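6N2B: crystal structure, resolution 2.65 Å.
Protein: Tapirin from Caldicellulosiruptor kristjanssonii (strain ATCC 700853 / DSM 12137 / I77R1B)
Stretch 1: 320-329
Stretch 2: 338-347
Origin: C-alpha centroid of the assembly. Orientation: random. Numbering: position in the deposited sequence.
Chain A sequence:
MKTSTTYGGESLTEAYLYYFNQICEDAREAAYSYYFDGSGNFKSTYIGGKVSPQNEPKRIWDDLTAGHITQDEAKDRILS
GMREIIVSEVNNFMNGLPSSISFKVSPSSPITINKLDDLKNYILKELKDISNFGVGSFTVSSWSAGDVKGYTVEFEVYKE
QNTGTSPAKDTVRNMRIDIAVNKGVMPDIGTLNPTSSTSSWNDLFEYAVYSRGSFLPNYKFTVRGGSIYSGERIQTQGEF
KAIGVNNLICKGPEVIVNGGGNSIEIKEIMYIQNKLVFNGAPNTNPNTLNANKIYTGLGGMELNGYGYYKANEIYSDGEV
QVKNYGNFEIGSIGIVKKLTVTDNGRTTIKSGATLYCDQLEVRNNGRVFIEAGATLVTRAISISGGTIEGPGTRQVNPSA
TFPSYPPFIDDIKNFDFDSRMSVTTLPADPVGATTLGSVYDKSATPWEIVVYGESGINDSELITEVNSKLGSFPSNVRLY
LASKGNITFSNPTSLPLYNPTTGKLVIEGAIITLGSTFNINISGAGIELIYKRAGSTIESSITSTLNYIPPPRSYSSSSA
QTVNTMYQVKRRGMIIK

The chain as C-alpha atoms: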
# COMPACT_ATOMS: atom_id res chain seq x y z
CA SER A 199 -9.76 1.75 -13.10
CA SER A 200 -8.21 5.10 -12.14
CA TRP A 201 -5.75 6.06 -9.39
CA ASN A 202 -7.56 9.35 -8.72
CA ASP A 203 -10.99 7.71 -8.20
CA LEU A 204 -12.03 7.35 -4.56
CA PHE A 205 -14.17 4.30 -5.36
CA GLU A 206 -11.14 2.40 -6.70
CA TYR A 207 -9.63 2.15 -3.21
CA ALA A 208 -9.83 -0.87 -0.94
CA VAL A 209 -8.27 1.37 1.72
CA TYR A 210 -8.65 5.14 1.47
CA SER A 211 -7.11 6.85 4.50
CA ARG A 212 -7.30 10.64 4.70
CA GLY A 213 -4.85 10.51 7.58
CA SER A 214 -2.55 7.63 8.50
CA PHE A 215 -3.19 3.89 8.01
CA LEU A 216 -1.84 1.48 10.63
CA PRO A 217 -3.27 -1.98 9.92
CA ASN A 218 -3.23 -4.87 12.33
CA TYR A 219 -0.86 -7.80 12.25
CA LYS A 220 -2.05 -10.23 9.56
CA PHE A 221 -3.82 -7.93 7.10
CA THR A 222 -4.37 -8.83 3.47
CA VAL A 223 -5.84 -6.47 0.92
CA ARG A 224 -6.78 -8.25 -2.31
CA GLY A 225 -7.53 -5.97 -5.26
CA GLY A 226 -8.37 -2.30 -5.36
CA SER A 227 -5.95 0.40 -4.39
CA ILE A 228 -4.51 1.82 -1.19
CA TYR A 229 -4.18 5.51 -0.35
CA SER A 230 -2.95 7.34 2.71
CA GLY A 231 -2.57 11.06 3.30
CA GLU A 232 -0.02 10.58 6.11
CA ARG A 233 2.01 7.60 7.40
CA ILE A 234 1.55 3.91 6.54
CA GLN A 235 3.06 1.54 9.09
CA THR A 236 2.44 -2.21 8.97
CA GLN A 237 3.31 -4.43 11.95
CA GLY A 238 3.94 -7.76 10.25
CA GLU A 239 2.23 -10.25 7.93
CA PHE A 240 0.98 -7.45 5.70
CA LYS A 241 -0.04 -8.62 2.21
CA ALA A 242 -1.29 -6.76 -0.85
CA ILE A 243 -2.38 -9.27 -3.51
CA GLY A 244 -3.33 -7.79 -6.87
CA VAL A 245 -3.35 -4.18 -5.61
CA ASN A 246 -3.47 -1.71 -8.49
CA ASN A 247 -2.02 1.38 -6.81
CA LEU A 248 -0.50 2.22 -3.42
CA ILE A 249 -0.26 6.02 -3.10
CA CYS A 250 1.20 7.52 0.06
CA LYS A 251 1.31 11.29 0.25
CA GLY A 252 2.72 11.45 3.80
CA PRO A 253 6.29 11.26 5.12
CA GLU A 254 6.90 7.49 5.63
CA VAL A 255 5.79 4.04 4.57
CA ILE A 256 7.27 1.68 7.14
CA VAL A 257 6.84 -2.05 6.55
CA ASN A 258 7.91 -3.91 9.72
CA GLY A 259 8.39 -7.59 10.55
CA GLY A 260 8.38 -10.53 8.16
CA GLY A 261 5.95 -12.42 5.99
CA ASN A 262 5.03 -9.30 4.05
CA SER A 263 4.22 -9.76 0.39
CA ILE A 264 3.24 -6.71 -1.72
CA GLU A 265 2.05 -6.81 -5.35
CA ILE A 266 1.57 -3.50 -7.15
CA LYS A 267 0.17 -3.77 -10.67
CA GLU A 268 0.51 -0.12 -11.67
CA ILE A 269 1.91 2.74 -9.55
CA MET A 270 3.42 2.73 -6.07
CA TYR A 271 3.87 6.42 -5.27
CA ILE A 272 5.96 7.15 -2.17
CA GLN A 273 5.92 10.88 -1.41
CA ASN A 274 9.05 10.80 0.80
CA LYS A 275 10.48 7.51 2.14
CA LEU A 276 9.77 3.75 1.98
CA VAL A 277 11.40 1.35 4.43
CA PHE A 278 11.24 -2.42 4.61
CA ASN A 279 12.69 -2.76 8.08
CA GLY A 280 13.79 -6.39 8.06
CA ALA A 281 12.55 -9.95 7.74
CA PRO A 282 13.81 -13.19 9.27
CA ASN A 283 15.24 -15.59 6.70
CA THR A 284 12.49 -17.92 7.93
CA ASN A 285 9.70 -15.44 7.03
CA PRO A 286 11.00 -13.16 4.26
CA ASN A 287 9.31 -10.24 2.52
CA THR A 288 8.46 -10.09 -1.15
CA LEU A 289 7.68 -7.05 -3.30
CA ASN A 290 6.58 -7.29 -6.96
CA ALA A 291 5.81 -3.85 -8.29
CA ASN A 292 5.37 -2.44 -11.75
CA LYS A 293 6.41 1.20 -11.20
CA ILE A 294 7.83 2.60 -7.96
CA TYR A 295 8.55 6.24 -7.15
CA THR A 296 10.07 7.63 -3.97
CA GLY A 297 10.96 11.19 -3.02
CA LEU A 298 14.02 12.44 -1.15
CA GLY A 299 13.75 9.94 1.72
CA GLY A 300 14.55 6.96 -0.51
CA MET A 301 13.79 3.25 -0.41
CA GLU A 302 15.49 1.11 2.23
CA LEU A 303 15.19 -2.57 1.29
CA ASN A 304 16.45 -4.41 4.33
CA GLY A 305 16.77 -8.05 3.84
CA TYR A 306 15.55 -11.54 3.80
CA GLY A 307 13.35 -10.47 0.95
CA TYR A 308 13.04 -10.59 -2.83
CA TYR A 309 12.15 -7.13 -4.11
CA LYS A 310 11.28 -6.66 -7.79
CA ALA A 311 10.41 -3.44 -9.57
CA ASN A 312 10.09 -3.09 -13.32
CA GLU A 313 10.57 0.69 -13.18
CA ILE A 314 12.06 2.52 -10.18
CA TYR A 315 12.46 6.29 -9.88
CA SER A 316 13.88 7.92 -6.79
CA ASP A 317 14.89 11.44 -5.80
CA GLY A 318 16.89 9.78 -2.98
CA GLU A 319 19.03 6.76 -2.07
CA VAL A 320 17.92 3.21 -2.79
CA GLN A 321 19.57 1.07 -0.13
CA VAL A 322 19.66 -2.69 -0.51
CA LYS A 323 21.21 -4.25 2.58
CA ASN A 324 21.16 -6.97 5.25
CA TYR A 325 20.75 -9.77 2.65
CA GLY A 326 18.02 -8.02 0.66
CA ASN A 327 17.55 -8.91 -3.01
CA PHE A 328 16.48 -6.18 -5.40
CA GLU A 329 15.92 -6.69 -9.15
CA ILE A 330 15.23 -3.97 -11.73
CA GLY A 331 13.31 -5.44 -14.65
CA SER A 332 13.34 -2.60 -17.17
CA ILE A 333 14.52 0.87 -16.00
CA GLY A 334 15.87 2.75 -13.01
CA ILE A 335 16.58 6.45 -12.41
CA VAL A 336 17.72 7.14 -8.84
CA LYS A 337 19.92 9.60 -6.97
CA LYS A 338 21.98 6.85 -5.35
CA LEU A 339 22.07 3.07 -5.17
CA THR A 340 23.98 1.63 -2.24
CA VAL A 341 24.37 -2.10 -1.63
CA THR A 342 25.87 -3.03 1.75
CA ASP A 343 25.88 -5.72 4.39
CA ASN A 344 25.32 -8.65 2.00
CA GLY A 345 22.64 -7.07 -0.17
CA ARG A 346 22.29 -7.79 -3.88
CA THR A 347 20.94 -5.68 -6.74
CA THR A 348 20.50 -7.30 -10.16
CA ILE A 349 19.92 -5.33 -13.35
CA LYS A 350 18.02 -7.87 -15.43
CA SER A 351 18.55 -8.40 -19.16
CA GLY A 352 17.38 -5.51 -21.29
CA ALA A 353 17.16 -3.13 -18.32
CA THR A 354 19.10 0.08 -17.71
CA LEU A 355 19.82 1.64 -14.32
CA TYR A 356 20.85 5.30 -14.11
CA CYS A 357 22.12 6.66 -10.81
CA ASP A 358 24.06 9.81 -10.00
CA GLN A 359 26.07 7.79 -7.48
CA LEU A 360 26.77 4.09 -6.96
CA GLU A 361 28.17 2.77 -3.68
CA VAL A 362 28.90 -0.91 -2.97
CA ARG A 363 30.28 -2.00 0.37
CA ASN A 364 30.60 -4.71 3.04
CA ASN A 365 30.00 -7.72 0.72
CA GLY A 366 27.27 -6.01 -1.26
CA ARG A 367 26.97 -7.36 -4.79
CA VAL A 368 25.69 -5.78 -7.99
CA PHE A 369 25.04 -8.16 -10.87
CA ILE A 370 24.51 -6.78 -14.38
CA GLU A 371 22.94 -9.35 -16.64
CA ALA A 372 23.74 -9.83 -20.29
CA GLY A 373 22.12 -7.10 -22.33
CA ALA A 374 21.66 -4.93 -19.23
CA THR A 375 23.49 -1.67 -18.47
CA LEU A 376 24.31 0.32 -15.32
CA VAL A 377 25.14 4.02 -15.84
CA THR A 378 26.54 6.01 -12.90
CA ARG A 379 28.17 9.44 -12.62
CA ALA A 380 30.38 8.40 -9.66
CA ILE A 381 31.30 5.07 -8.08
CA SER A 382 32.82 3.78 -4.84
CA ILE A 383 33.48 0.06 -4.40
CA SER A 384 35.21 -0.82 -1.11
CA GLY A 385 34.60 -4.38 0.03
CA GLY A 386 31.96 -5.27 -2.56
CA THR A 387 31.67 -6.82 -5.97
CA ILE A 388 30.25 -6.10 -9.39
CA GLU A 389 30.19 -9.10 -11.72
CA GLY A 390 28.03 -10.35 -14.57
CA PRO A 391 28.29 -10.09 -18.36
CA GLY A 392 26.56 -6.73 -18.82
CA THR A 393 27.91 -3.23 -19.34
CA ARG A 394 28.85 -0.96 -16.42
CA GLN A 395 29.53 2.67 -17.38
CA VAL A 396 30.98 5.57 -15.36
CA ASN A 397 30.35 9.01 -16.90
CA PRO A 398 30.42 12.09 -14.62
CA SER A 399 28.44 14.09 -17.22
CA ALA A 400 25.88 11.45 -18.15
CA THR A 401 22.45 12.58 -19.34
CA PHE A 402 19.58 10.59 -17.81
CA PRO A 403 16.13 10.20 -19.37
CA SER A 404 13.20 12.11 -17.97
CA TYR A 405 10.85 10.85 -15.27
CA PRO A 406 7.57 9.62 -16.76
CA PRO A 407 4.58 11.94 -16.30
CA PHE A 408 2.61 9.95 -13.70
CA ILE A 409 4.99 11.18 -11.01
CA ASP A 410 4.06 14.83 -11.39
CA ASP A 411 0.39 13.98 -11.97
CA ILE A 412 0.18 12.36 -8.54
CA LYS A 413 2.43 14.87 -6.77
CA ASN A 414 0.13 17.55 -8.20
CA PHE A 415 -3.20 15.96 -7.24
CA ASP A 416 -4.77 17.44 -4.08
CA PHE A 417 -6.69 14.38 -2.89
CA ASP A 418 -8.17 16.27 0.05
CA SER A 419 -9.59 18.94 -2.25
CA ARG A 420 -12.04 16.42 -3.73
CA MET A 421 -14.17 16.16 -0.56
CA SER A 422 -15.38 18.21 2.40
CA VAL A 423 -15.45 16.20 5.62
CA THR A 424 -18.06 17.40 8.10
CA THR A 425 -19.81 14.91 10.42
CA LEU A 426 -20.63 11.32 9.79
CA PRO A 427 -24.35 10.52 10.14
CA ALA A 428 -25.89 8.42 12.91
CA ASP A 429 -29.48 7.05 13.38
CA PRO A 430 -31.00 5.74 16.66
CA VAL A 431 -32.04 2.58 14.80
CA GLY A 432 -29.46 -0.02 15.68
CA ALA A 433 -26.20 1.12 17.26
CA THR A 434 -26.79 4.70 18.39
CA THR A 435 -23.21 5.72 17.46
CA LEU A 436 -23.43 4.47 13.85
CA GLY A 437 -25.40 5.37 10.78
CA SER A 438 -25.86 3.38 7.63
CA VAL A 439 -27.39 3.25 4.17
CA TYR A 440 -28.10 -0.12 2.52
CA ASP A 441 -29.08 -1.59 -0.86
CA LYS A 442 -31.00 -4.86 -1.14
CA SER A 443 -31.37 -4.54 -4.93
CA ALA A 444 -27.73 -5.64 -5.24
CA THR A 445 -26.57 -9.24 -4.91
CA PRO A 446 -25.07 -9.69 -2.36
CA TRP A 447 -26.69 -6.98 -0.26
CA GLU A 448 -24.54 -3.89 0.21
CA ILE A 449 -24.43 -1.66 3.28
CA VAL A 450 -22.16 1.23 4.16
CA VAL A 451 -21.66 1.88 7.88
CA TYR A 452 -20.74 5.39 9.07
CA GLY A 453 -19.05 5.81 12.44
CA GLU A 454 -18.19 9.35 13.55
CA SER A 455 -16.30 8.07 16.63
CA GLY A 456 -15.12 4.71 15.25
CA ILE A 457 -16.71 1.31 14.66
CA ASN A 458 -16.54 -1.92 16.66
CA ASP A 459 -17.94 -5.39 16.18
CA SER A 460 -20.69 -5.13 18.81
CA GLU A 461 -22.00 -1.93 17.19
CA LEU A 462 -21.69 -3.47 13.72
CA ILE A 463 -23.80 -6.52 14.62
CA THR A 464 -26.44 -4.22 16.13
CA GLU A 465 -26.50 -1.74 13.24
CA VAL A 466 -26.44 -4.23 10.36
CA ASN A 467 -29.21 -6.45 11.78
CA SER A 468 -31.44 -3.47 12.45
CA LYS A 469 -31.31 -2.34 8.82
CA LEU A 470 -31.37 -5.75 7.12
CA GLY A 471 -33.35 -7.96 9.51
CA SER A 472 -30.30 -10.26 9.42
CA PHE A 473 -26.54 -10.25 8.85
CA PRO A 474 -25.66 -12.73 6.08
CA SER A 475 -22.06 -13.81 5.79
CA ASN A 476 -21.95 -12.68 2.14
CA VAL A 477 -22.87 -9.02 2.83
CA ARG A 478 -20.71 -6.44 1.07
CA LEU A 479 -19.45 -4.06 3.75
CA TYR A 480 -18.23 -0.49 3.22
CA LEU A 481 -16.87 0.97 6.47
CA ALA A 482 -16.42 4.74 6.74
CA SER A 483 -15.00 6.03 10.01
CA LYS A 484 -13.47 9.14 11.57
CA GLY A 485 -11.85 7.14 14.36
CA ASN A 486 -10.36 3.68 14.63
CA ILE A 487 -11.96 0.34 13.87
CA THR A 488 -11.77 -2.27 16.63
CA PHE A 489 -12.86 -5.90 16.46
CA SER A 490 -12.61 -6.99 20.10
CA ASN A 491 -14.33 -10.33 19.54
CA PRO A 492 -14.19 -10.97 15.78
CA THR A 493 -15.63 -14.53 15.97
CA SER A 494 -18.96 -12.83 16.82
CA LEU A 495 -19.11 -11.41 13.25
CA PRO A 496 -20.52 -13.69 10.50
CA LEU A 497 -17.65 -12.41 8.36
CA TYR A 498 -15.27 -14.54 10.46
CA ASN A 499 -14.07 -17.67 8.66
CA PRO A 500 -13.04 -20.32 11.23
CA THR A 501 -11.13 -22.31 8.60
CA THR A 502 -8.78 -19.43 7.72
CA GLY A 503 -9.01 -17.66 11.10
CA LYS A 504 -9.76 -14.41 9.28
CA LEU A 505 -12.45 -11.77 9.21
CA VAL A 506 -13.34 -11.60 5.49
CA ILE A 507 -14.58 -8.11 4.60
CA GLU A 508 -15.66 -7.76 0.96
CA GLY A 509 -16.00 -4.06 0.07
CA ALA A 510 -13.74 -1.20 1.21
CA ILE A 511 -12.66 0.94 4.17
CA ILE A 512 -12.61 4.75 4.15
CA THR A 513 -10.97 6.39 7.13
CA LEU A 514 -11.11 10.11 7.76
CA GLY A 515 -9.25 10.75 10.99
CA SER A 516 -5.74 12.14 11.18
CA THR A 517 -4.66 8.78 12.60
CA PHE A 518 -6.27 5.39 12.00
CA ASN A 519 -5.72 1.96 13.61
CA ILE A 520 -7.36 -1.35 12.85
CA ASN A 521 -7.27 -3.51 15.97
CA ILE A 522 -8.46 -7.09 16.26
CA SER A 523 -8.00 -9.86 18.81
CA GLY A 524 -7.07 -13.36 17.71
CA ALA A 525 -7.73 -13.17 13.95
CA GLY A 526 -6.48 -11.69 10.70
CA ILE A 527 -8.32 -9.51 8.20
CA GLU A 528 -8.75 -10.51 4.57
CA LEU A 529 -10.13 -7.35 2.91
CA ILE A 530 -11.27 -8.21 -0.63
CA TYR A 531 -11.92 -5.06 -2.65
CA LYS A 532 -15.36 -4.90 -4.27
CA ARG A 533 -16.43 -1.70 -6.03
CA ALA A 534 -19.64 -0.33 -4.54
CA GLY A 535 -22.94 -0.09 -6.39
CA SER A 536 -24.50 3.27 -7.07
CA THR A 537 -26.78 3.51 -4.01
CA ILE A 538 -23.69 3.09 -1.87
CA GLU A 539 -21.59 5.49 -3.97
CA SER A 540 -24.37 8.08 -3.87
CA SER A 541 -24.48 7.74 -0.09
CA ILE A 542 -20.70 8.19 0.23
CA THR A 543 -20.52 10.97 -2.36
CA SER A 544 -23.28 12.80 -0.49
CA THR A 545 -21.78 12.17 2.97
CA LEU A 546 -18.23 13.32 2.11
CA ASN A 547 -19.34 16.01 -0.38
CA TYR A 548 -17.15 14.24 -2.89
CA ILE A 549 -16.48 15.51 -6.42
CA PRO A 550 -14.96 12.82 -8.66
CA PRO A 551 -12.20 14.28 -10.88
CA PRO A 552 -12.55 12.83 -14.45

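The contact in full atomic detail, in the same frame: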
# COMPACT_ATOMS: atom_id res chain seq x y z
N VAL A 320 18.41 4.57 -2.91
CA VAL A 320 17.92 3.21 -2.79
C VAL A 320 18.99 2.41 -2.06
O VAL A 320 20.10 2.24 -2.58
CB VAL A 320 17.61 2.59 -4.16
CG1 VAL A 320 17.08 1.18 -3.99
CG2 VAL A 320 16.63 3.46 -4.96
N GLN A 321 18.69 1.96 -0.86
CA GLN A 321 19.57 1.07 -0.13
C GLN A 321 19.05 -0.35 -0.25
O GLN A 321 17.86 -0.60 -0.08
CB GLN A 321 19.65 1.43 1.35
CG GLN A 321 20.00 2.86 1.67
CD GLN A 321 19.75 3.17 3.15
OE1 GLN A 321 20.47 2.69 4.04
NE2 GLN A 321 18.70 3.95 3.42
N VAL A 322 19.96 -1.28 -0.51
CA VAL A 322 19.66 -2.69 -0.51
C VAL A 322 20.69 -3.31 0.43
O VAL A 322 21.88 -3.32 0.13
CB VAL A 322 19.76 -3.30 -1.92
CG1 VAL A 322 19.43 -4.78 -1.92
CG2 VAL A 322 18.85 -2.54 -2.87
N LYS A 323 20.24 -3.78 1.60
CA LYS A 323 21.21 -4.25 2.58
C LYS A 323 20.62 -5.36 3.44
O LYS A 323 19.44 -5.71 3.33
CB LYS A 323 21.72 -3.10 3.46
CG LYS A 323 20.66 -2.44 4.32
CD LYS A 323 21.04 -1.03 4.72
CE LYS A 323 20.33 -0.61 6.01
NZ LYS A 323 20.73 0.75 6.48
N ASN A 324 21.49 -5.91 4.29
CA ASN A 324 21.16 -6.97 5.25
C ASN A 324 20.48 -8.15 4.56
O ASN A 324 19.45 -8.65 5.00
CB ASN A 324 20.31 -6.42 6.39
CG ASN A 324 21.08 -5.41 7.23
OD1 ASN A 324 22.15 -5.72 7.75
ND2 ASN A 324 20.57 -4.18 7.31
N TYR A 325 21.10 -8.60 3.47
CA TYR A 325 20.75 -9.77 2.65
C TYR A 325 19.55 -9.53 1.74
O TYR A 325 19.04 -10.49 1.16
CB TYR A 325 20.51 -11.02 3.49
CG TYR A 325 21.75 -11.48 4.19
CD1 TYR A 325 22.07 -11.00 5.46
CD2 TYR A 325 22.64 -12.37 3.58
CE1 TYR A 325 23.23 -11.40 6.11
CE2 TYR A 325 23.81 -12.78 4.22
CZ TYR A 325 24.10 -12.29 5.49
OH TYR A 325 25.25 -12.68 6.15
N GLY A 326 19.12 -8.28 1.57
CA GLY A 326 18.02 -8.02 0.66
C GLY A 326 18.40 -8.23 -0.79
O GLY A 326 19.54 -8.03 -1.20
N ASN A 327 17.41 -8.65 -1.58
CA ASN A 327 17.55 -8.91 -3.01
C ASN A 327 16.66 -7.95 -3.76
O ASN A 327 15.44 -7.96 -3.56
CB ASN A 327 17.14 -10.34 -3.36
CG ASN A 327 18.26 -11.31 -3.23
OD1 ASN A 327 18.82 -11.75 -4.23
ND2 ASN A 327 18.60 -11.66 -1.99
N PHE A 328 17.24 -7.16 -4.65
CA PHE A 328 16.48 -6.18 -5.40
C PHE A 328 16.79 -6.32 -6.88
O PHE A 328 17.96 -6.20 -7.28
CB PHE A 328 16.80 -4.77 -4.91
CG PHE A 328 16.09 -3.71 -5.67
CD1 PHE A 328 14.78 -3.90 -6.08
CD2 PHE A 328 16.72 -2.51 -5.97
CE1 PHE A 328 14.12 -2.93 -6.79
CE2 PHE A 328 16.06 -1.52 -6.67
CZ PHE A 328 14.76 -1.72 -7.08
N GLU A 329 15.77 -6.55 -7.71
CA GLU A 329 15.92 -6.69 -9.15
C GLU A 329 15.17 -5.58 -9.89
O GLU A 329 14.00 -5.32 -9.59
CB GLU A 329 15.39 -8.03 -9.65
CG GLU A 329 15.86 -9.25 -8.89
CD GLU A 329 15.56 -10.52 -9.66
OE1 GLU A 329 14.67 -10.48 -10.56
OE2 GLU A 329 16.23 -11.55 -9.39
N LYS A 338 20.91 7.69 -5.84
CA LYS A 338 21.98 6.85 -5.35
C LYS A 338 21.46 5.43 -5.20
O LYS A 338 20.29 5.21 -4.86
CB LYS A 338 22.54 7.38 -4.01
CG LYS A 338 23.94 6.88 -3.69
CD LYS A 338 24.47 7.36 -2.35
CE LYS A 338 25.91 6.84 -2.13
NZ LYS A 338 26.55 7.17 -0.82
N LEU A 339 22.32 4.46 -5.51
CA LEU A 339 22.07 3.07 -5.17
C LEU A 339 23.23 2.65 -4.29
O LEU A 339 24.39 2.82 -4.68
CB LEU A 339 21.99 2.19 -6.42
CG LEU A 339 22.02 0.69 -6.11
CD1 LEU A 339 20.76 0.25 -5.36
CD2 LEU A 339 22.24 -0.14 -7.37
N THR A 340 22.93 2.15 -3.10
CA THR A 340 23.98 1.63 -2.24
C THR A 340 23.61 0.22 -1.83
O THR A 340 22.49 -0.03 -1.36
CB THR A 340 24.25 2.53 -1.01
OG1 THR A 340 23.39 2.19 0.08
CG2 THR A 340 24.05 3.98 -1.35
N VAL A 341 24.52 -0.72 -2.05
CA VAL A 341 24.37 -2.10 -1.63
C VAL A 341 25.42 -2.36 -0.56
O VAL A 341 26.61 -2.12 -0.78
CB VAL A 341 24.49 -3.06 -2.82
CG1 VAL A 341 24.09 -4.47 -2.42
CG2 VAL A 341 23.63 -2.57 -3.95
N THR A 342 24.98 -2.82 0.61
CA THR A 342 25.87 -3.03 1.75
C THR A 342 25.42 -4.29 2.47
O THR A 342 24.33 -4.81 2.22
CB THR A 342 25.84 -1.85 2.74
OG1 THR A 342 25.66 -0.63 2.02
CG2 THR A 342 27.13 -1.77 3.56
N ASP A 343 26.27 -4.76 3.38
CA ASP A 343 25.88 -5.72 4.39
C ASP A 343 25.15 -6.92 3.77
O ASP A 343 24.10 -7.35 4.24
CB ASP A 343 25.03 -5.05 5.48
CG ASP A 343 25.67 -3.75 6.03
OD1 ASP A 343 26.81 -3.77 6.55
OD2 ASP A 343 25.02 -2.70 5.92
N ASN A 344 25.73 -7.43 2.69
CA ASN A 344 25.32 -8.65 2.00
C ASN A 344 24.07 -8.48 1.15
O ASN A 344 23.44 -9.48 0.80
CB ASN A 344 25.10 -9.81 2.96
CG ASN A 344 26.38 -10.33 3.50
OD1 ASN A 344 26.69 -10.16 4.68
ND2 ASN A 344 27.16 -10.98 2.65
N GLY A 345 23.70 -7.26 0.79
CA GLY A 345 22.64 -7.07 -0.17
C GLY A 345 23.03 -7.57 -1.55
O GLY A 345 24.15 -8.05 -1.80
N ARG A 346 22.07 -7.47 -2.47
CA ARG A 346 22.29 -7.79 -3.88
C ARG A 346 21.29 -7.03 -4.74
O ARG A 346 20.09 -7.06 -4.47
CB ARG A 346 22.16 -9.29 -4.16
CG ARG A 346 22.23 -9.58 -5.65
CD ARG A 346 22.62 -11.01 -5.96
NE ARG A 346 21.66 -11.98 -5.44
CZ ARG A 346 21.57 -13.24 -5.86
NH1 ARG A 346 22.39 -13.69 -6.82
NH2 ARG A 346 20.67 -14.05 -5.32
N THR A 347 21.79 -6.35 -5.77
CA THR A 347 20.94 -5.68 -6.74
C THR A 347 21.31 -6.19 -8.11
O THR A 347 22.47 -6.06 -8.52
CB THR A 347 21.10 -4.17 -6.68
OG1 THR A 347 20.81 -3.72 -5.36
CG2 THR A 347 20.14 -3.52 -7.65

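The two stretches lie side by side as parallel neighbours in a beta sheet. Each has a strand, a type I' turn and a second strand. The first strands run in nearly the same direction, 12° apart, and their axes approach to 4.8 Å. Val 320 pairs with Leu 339, Gln 321 with Thr 340 and Val 322 with Val 341. Backbone hydrogen bonds alternate along this edge. Val 320 N donates to Lys 338 O (2.8 Å), and Thr 340 N to Val 320 O (2.9 Å). Val 322 N then donates to Thr 340 O (2.9 Å), and Thr 342 N to Val 322 O (3.2 Å).

The turns lie side by side in register, Lys 323 to Gly 326 beside Thr 342 to Gly 345. A weak hydrogen bond from Tyr 325 N to Asp 343 O (3.3 Å) joins them. Gly 345 has no side chain, and a CB there would clash with Val 322 O. Beyond the turns the ladder resumes. Arg 346 N donates to Gly 326 O and Phe 328 N to Arg 346 O, both at 2.9 Å.

Val 320, Val 322, Leu 339 and Val 341 share one face of the sheet with Phe 328 and Thr 347. Leu 339 CD1 lies 4.0 Å from Val 320 CG1 and 4.2 Å from Val 322 CG2, so aliphatic groups pack together in a buried layer. Phe 328 CD2 meets the methyl CG2 of Thr 347 at 3.9 Å.

The opposite face is more polar. Arg 346 NE and NH2 both donate to Asn 327 OD1, each at 3.1 Å. The oxygen sits at the guanidinium edge, where the N-H groups point. At the turns, Asn 344 CB sits over one face of the Tyr 325 ring, 3.5 Å from its centroid, in a CH-pi contact.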